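DNA repair and recombination protein RadB (Thermococcus kodakarensis, PDB 2CVH) probably takes part in DNA repair and homologous recombination as a RecA-like, DNA-binding P-loop protein with very weak ATPase activity. Local coordinates at residues R181-P186 against L190-L195; Y208-I211 against I216-V219. All coordinates share one frame; numbering follows the deposited sequence.

Interaction 1: R181-P186 against L190-L195; sequences RLDKLP and LRVAVL
R181 and V194 face each other as a hydrogen-bonded antiparallel pair, with R181 N giving to V194 O at 2.8 Å and V194 N returning to R181 O. D183 and V192 repeat this pair of hydrogen bonds two residues on, and L185 N adds a last one to L190 O. That carbonyl is shared: L185 N and R191 NH1, the latter 2.7 Å from L190 O, approach from opposite faces of its plane, each well out of it. Long, flexible R191 suits this place, for its chain bends at CG (chi2 -71°) and brings the guanidinium beside K184, whose CG lies over one of its faces 3.6 Å from R191 CZ. On the same side of the sheet, L182 CD2 presses on A193 CB at 3.4 Å; the small alanine leaves room for the leucine branch. Strands 178-184 and 190-197 form a beta hairpin in the mixed sheet of this RecA-like domain, with L182 near K33 of the predicted ATP-binding P-loop. On the other face, R181 runs alongside V194, its NH2 3.5 Å from V194 CG2. A bend at chi3 (78°) turns the guanidinium side-on to D183, where R181 NE and NH2 both reach D183 OD2 at 2.8 Å, in plane and on its syn lone pair. The salt bridge probably fixes the rotation of the guanidinium, with V194 against its NH2 rim, and R181 NH1 forms a second salt bridge, with E196. At the turn, L185 CB packs on L190 CD1 at 3.5 Å. Farther out, R191 NH2 bonds to the backbone oxygen of A30.

Interaction 2: Y208-I211 against I216-V219; sequences YFRI and IEDV
R210 and E217 form a hydrogen-bonded antiparallel pair, in which R210 N gives to E217 O and E217 N to R210 O, both at 2.8 Å. The side chain of R210 adds a third tie: extended from CG to NE, it spans the gap to the next carbonyl, where R210 NE meets D218 O at 3.0 Å. This bond is bent (133°), with the oxygen tilted from the guanidinium plane. A water also donates to D218 O. E217 lays its CB over the centre of the guanidinium, while its carboxylate gives R210 NH1 only a long, purely electrostatic contact; the nearer partners of that carboxylate are T212 and R214. Beyond the pair, a second water bridges Y208 O, D218 OD1 and V219 N, bonding to Y208 O at 2.6 Å and filling in where the strands part. On the R210 side, V219 CG1 rests on Y208 CB at 3.9 Å. Separate apolar packing closes the other side: I216 sets CG2 against the F209 ring, 3.5 Å from CD2, and its CD1 lies 3.6 Å from F209 CE2; a branched isoleucine can touch the ring at two places. Strand 215-218 is the outermost of the sheet within this chain, paired with strand 206-212. I216 also packs on T35, L36 and Q39 of helix 33-44, while D218 accepts from the backbone nitrogens of K7 and S8 at the start of helix 7-12.

Interactions 1 and 2 are successive antiparallel hairpins of one sheet, their centres about 10 Å apart, joined where strand 190-197 lies beside strand 206-212. R191 N probably bonds to F209 O at 2.9 Å, so the backbone ladder runs from 181-186 through to 216-219. Side chains bind the two on both faces: L185 CD1 meets Y208 CD1 at 3.6 Å, and V192 CG2 lies equally near Y208 CE1, whereas R191 NE comes within 3.7 Å of I211 CD1 on the other side. That second face looks to the predicted ATP-binding loop: the side chain of L182 comes to about 4 Å from that of K33, and the side chain of I211 to about 4 Å from G32.

Interaction 1: R181-P186 against L190-L195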
ATOM      1  N   ARG A 181      -7.537   5.378   4.654  1.00 18.52           N
ATOM      2  CA  ARG A 181      -8.701   4.916   3.897  1.00 19.50           C
ATOM      3  C   ARG A 181      -8.822   5.884   2.717  1.00 19.96           C
ATOM      4  O   ARG A 181      -8.678   7.105   2.898  1.00 19.94           O
ATOM      5  CB  ARG A 181      -9.978   4.984   4.739  1.00 20.49           C
ATOM      6  CG  ARG A 181     -11.186   4.354   4.057  1.00 24.79           C
ATOM      7  CD  ARG A 181     -12.493   4.573   4.841  1.00 33.48           C
ATOM      8  NE  ARG A 181     -13.035   5.919   4.666  1.00 38.14           N
ATOM      9  CZ  ARG A 181     -13.428   6.719   5.658  1.00 44.06           C
ATOM     10  NH1 ARG A 181     -13.341   6.316   6.922  1.00 45.94           N
ATOM     11  NH2 ARG A 181     -13.929   7.927   5.391  1.00 41.54           N
ATOM     12  N   LEU A 182      -9.005   5.361   1.510  1.00 15.02           N
ATOM     13  CA  LEU A 182      -9.138   6.248   0.375  1.00 17.06           C
ATOM     14  C   LEU A 182     -10.569   6.148  -0.130  1.00 16.19           C
ATOM     15  O   LEU A 182     -11.096   5.050  -0.316  1.00 12.28           O
ATOM     16  CB  LEU A 182      -8.156   5.869  -0.732  1.00 15.18           C
ATOM     17  CG  LEU A 182      -6.674   5.684  -0.424  1.00 15.83           C
ATOM     18  CD1 LEU A 182      -5.967   5.532  -1.747  1.00 16.66           C
ATOM     19  CD2 LEU A 182      -6.082   6.848   0.337  1.00 12.73           C
ATOM     20  N   ASP A 183     -11.227   7.288  -0.279  1.00 16.89           N
ATOM     21  CA  ASP A 183     -12.596   7.279  -0.773  1.00 17.73           C
ATOM     22  C   ASP A 183     -12.687   8.096  -2.037  1.00 14.79           C
ATOM     23  O   ASP A 183     -11.916   9.058  -2.223  1.00 12.60           O
ATOM     24  CB  ASP A 183     -13.550   7.902   0.253  1.00 22.36           C
ATOM     25  CG  ASP A 183     -13.610   7.123   1.542  1.00 26.45           C
ATOM     26  OD1 ASP A 183     -13.726   5.877   1.512  1.00 26.68           O
ATOM     27  OD2 ASP A 183     -13.531   7.779   2.590  1.00 33.26           O
ATOM     28  N   LYS A 184     -13.689   7.774  -2.856  1.00 16.46           N
ATOM     29  CA  LYS A 184     -13.928   8.496  -4.112  1.00 17.78           C
ATOM     30  C   LYS A 184     -14.923   9.635  -3.948  1.00 16.67           C
ATOM     31  O   LYS A 184     -15.974   9.435  -3.346  1.00 25.38           O
ATOM     32  CB  LYS A 184     -14.526   7.558  -5.148  1.00 14.12           C
ATOM     33  CG  LYS A 184     -13.686   6.403  -5.521  1.00 13.65           C
ATOM     34  CD  LYS A 184     -14.412   5.564  -6.524  1.00 10.75           C
ATOM     35  CE  LYS A 184     -13.536   4.438  -7.004  1.00 11.44           C
ATOM     36  NZ  LYS A 184     -14.276   3.479  -7.867  1.00 15.52           N
ATOM     37  N   LEU A 185     -14.590  10.828  -4.430  1.00 18.35           N
ATOM     38  CA  LEU A 185     -15.543  11.938  -4.409  1.00 18.63           C
ATOM     39  C   LEU A 185     -16.289  11.820  -5.755  1.00 22.07           C
ATOM     40  O   LEU A 185     -15.733  11.294  -6.715  1.00 22.46           O
ATOM     41  CB  LEU A 185     -14.835  13.274  -4.216  1.00 19.70           C
ATOM     42  CG  LEU A 185     -14.298  13.457  -2.775  1.00 20.78           C
ATOM     43  CD1 LEU A 185     -13.743  14.844  -2.545  1.00 21.89           C
ATOM     44  CD2 LEU A 185     -15.394  13.236  -1.782  1.00 23.20           C
ATOM     45  N   PRO A 186     -17.563  12.268  -5.842  1.00 27.76           N
ATOM     46  CA  PRO A 186     -18.314  12.148  -7.106  1.00 27.18           C
ATOM     47  C   PRO A 186     -18.000  13.133  -8.246  1.00 29.43           C
ATOM     48  O   PRO A 186     -18.876  13.828  -8.741  1.00 34.24           O
ATOM     49  CB  PRO A 186     -19.763  12.240  -6.634  1.00 22.44           C
ATOM     50  CG  PRO A 186     -19.670  13.305  -5.602  1.00 23.57           C
ATOM     51  CD  PRO A 186     -18.408  12.906  -4.808  1.00 26.95           C
ATOM     52  N   LEU A 190     -11.514  12.564  -8.501  1.00 15.07           N
ATOM     53  CA  LEU A 190     -11.519  13.202  -7.175  1.00 16.90           C
ATOM     54  C   LEU A 190     -11.540  12.167  -6.044  1.00 15.46           C
ATOM     55  O   LEU A 190     -12.374  11.251  -6.027  1.00 13.07           O
ATOM     56  CB  LEU A 190     -12.724  14.135  -7.023  1.00 17.63           C
ATOM     57  CG  LEU A 190     -12.513  15.605  -6.655  1.00 23.21           C
ATOM     58  CD1 LEU A 190     -13.750  16.080  -5.964  1.00 20.28           C
ATOM     59  CD2 LEU A 190     -11.326  15.843  -5.741  1.00 19.90           C
ATOM     60  N   ARG A 191     -10.654  12.359  -5.075  1.00 14.28           N
ATOM     61  CA  ARG A 191     -10.529  11.420  -3.970  1.00 16.86           C
ATOM     62  C   ARG A 191     -10.180  12.118  -2.659  1.00 13.01           C
ATOM     63  O   ARG A 191      -9.741  13.273  -2.640  1.00  9.56           O
ATOM     64  CB  ARG A 191      -9.389  10.438  -4.282  1.00 14.53           C
ATOM     65  CG  ARG A 191      -9.499   9.664  -5.587  1.00 12.03           C
ATOM     66  CD  ARG A 191     -10.583   8.626  -5.522  1.00 13.60           C
ATOM     67  NE  ARG A 191     -10.650   7.869  -6.771  1.00 18.22           N
ATOM     68  CZ  ARG A 191     -11.476   8.134  -7.788  1.00 20.31           C
ATOM     69  NH1 ARG A 191     -12.346   9.153  -7.723  1.00 12.15           N
ATOM     70  NH2 ARG A 191     -11.411   7.384  -8.886  1.00 16.32           N
ATOM     71  N   VAL A 192     -10.331  11.387  -1.564  1.00 14.78           N
ATOM     72  CA  VAL A 192      -9.955  11.916  -0.258  1.00 16.53           C
ATOM     73  C   VAL A 192      -9.386  10.751   0.551  1.00 17.10           C
ATOM     74  O   VAL A 192      -9.866   9.620   0.448  1.00 18.01           O
ATOM     75  CB  VAL A 192     -11.172  12.566   0.489  1.00 17.86           C
ATOM     76  CG1 VAL A 192     -12.249  11.507   0.771  1.00 16.45           C
ATOM     77  CG2 VAL A 192     -10.705  13.309   1.800  1.00 11.20           C
ATOM     78  N   ALA A 193      -8.300  10.999   1.266  1.00 15.68           N
ATOM     79  CA  ALA A 193      -7.727   9.961   2.112  1.00 15.77           C
ATOM     80  C   ALA A 193      -8.045  10.334   3.584  1.00 14.02           C
ATOM     81  O   ALA A 193      -8.014  11.502   3.959  1.00 12.23           O
ATOM     82  CB  ALA A 193      -6.202   9.875   1.900  1.00 10.01           C
ATOM     83  N   VAL A 194      -8.395   9.350   4.395  1.00 14.64           N
ATOM     84  CA  VAL A 194      -8.655   9.615   5.790  1.00 14.77           C
ATOM     85  C   VAL A 194      -7.655   8.801   6.599  1.00 13.36           C
ATOM     86  O   VAL A 194      -7.497   7.594   6.377  1.00 11.79           O
ATOM     87  CB  VAL A 194     -10.091   9.220   6.187  1.00 20.49           C
ATOM     88  CG1 VAL A 194     -10.334   9.526   7.670  1.00 20.21           C
ATOM     89  CG2 VAL A 194     -11.103   9.973   5.329  1.00 17.73           C
ATOM     90  N   LEU A 195      -6.924   9.499   7.465  1.00 14.52           N
ATOM     91  CA  LEU A 195      -5.931   8.891   8.358  1.00 15.48           C
ATOM     92  C   LEU A 195      -6.693   8.327   9.555  1.00 16.31           C
ATOM     93  O   LEU A 195      -6.943   9.030  10.534  1.00 13.03           O
ATOM     94  CB  LEU A 195      -4.945   9.945   8.847  1.00 11.48           C
ATOM     95  CG  LEU A 195      -3.715   9.411   9.565  1.00  9.80           C
ATOM     96  CD1 LEU A 195      -2.983   8.383   8.696  1.00 12.57           C
ATOM     97  CD2 LEU A 195      -2.820  10.548   9.903  1.00  7.24           C
TER

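Interaction 2: Y208-I211 against I216-V219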
ATOM      1  N   TYR A 208      -7.290  15.804   0.360  1.00 19.01           N
ATOM      2  CA  TYR A 208      -7.954  15.664  -0.933  1.00 18.46           C
ATOM      3  C   TYR A 208      -6.873  15.525  -2.025  1.00 20.52           C
ATOM      4  O   TYR A 208      -5.789  16.133  -1.937  1.00 19.51           O
ATOM      5  CB  TYR A 208      -8.819  16.905  -1.214  1.00 18.89           C
ATOM      6  CG  TYR A 208     -10.024  16.997  -0.305  1.00 20.35           C
ATOM      7  CD1 TYR A 208     -11.139  16.183  -0.518  1.00 18.27           C
ATOM      8  CD2 TYR A 208     -10.015  17.840   0.817  1.00 22.04           C
ATOM      9  CE1 TYR A 208     -12.218  16.195   0.379  1.00 23.46           C
ATOM     10  CE2 TYR A 208     -11.095  17.861   1.719  1.00 20.72           C
ATOM     11  CZ  TYR A 208     -12.185  17.036   1.492  1.00 21.49           C
ATOM     12  OH  TYR A 208     -13.241  17.029   2.374  1.00 21.94           O
ATOM     13  N   PHE A 209      -7.141  14.711  -3.034  1.00 15.45           N
ATOM     14  CA  PHE A 209      -6.184  14.571  -4.116  1.00 16.55           C
ATOM     15  C   PHE A 209      -6.952  14.165  -5.366  1.00 13.67           C
ATOM     16  O   PHE A 209      -8.154  13.899  -5.289  1.00 14.04           O
ATOM     17  CB  PHE A 209      -5.080  13.545  -3.732  1.00  7.91           C
ATOM     18  CG  PHE A 209      -5.577  12.111  -3.572  1.00  8.15           C
ATOM     19  CD1 PHE A 209      -6.105  11.663  -2.352  1.00  6.63           C
ATOM     20  CD2 PHE A 209      -5.461  11.197  -4.621  1.00  6.21           C
ATOM     21  CE1 PHE A 209      -6.501  10.336  -2.191  1.00  2.47           C
ATOM     22  CE2 PHE A 209      -5.859   9.862  -4.460  1.00  6.84           C
ATOM     23  CZ  PHE A 209      -6.378   9.437  -3.239  1.00  9.44           C
ATOM     24  N   ARG A 210      -6.281  14.149  -6.515  1.00 16.59           N
ATOM     25  CA  ARG A 210      -6.926  13.718  -7.760  1.00 18.75           C
ATOM     26  C   ARG A 210      -6.022  12.775  -8.547  1.00 14.64           C
ATOM     27  O   ARG A 210      -4.809  12.870  -8.490  1.00 18.20           O
ATOM     28  CB  ARG A 210      -7.358  14.918  -8.636  1.00 17.12           C
ATOM     29  CG  ARG A 210      -6.260  15.875  -8.924  1.00 21.20           C
ATOM     30  CD  ARG A 210      -6.726  17.110  -9.657  1.00 22.04           C
ATOM     31  NE  ARG A 210      -5.692  18.148  -9.599  1.00 23.16           N
ATOM     32  CZ  ARG A 210      -4.887  18.480 -10.607  1.00 24.80           C
ATOM     33  NH1 ARG A 210      -4.979  17.863 -11.779  1.00 25.88           N
ATOM     34  NH2 ARG A 210      -4.009  19.459 -10.451  1.00 21.94           N
ATOM     35  N   ILE A 211      -6.632  11.791  -9.180  1.00 14.18           N
ATOM     36  CA  ILE A 211      -5.917  10.840  -9.999  1.00 17.84           C
ATOM     37  C   ILE A 211      -5.861  11.458 -11.381  1.00 19.17           C
ATOM     38  O   ILE A 211      -6.909  11.730 -11.976  1.00 17.66           O
ATOM     39  CB  ILE A 211      -6.653   9.488 -10.077  1.00 16.85           C
ATOM     40  CG1 ILE A 211      -6.712   8.865  -8.652  1.00 18.59           C
ATOM     41  CG2 ILE A 211      -5.956   8.574 -11.132  1.00 10.78           C
ATOM     42  CD1 ILE A 211      -7.468   7.544  -8.544  1.00 17.02           C
ATOM     43  N   ILE A 216      -0.926  10.940  -9.022  1.00 17.63           N
ATOM     44  CA  ILE A 216      -1.812  11.512  -8.024  1.00 16.78           C
ATOM     45  C   ILE A 216      -1.330  12.909  -7.761  1.00 15.83           C
ATOM     46  O   ILE A 216      -0.138  13.155  -7.612  1.00 14.15           O
ATOM     47  CB  ILE A 216      -1.828  10.661  -6.734  1.00 21.46           C
ATOM     48  CG1 ILE A 216      -2.880   9.550  -6.884  1.00 22.27           C
ATOM     49  CG2 ILE A 216      -2.107  11.533  -5.514  1.00 22.89           C
ATOM     50  CD1 ILE A 216      -2.813   8.489  -5.820  1.00 27.51           C
ATOM     51  N   GLU A 217      -2.260  13.848  -7.786  1.00 20.53           N
ATOM     52  CA  GLU A 217      -1.907  15.245  -7.585  1.00 21.38           C
ATOM     53  C   GLU A 217      -2.768  15.933  -6.547  1.00 16.02           C
ATOM     54  O   GLU A 217      -3.806  15.420  -6.143  1.00 14.16           O
ATOM     55  CB  GLU A 217      -2.011  16.012  -8.923  1.00 17.95           C
ATOM     56  CG  GLU A 217      -1.048  15.485  -9.972  1.00 21.64           C
ATOM     57  CD  GLU A 217      -1.001  16.340 -11.216  1.00 21.03           C
ATOM     58  OE1 GLU A 217      -1.580  15.929 -12.226  1.00 23.19           O
ATOM     59  OE2 GLU A 217      -0.364  17.409 -11.200  1.00 25.05           O
ATOM     60  N   ASP A 218      -2.273  17.062  -6.068  1.00 16.91           N
ATOM     61  CA  ASP A 218      -3.033  17.865  -5.147  1.00 24.42           C
ATOM     62  C   ASP A 218      -4.139  18.479  -5.996  1.00 27.56           C
ATOM     63  O   ASP A 218      -3.983  18.671  -7.215  1.00 29.54           O
ATOM     64  CB  ASP A 218      -2.159  18.943  -4.545  1.00 21.13           C
ATOM     65  CG  ASP A 218      -1.234  18.392  -3.508  1.00 25.15           C
ATOM     66  OD1 ASP A 218      -1.767  17.974  -2.467  1.00 22.12           O
ATOM     67  OD2 ASP A 218      -0.009  18.322  -3.756  1.00 22.91           O
ATOM     68  N   VAL A 219      -5.280  18.720  -5.372  1.00 28.57           N
ATOM     69  CA  VAL A 219      -6.405  19.287  -6.087  1.00 31.31           C
ATOM     70  C   VAL A 219      -6.108  20.730  -6.427  1.00 34.56           C
ATOM     71  O   VAL A 219      -5.119  21.299  -5.971  1.00 33.66           O
ATOM     72  CB  VAL A 219      -7.686  19.248  -5.239  1.00 25.93           C
ATOM     73  CG1 VAL A 219      -8.033  17.825  -4.894  1.00 21.36           C
ATOM     74  CG2 VAL A 219      -7.489  20.081  -3.980  1.00 28.42           C
TER
HETATM   75  O   HOH W   1      -4.726  18.463  -2.529  1.00 18.18           O
HETATM   76  O   HOH W   2      -2.466  20.448  -8.808  1.00 31.62           O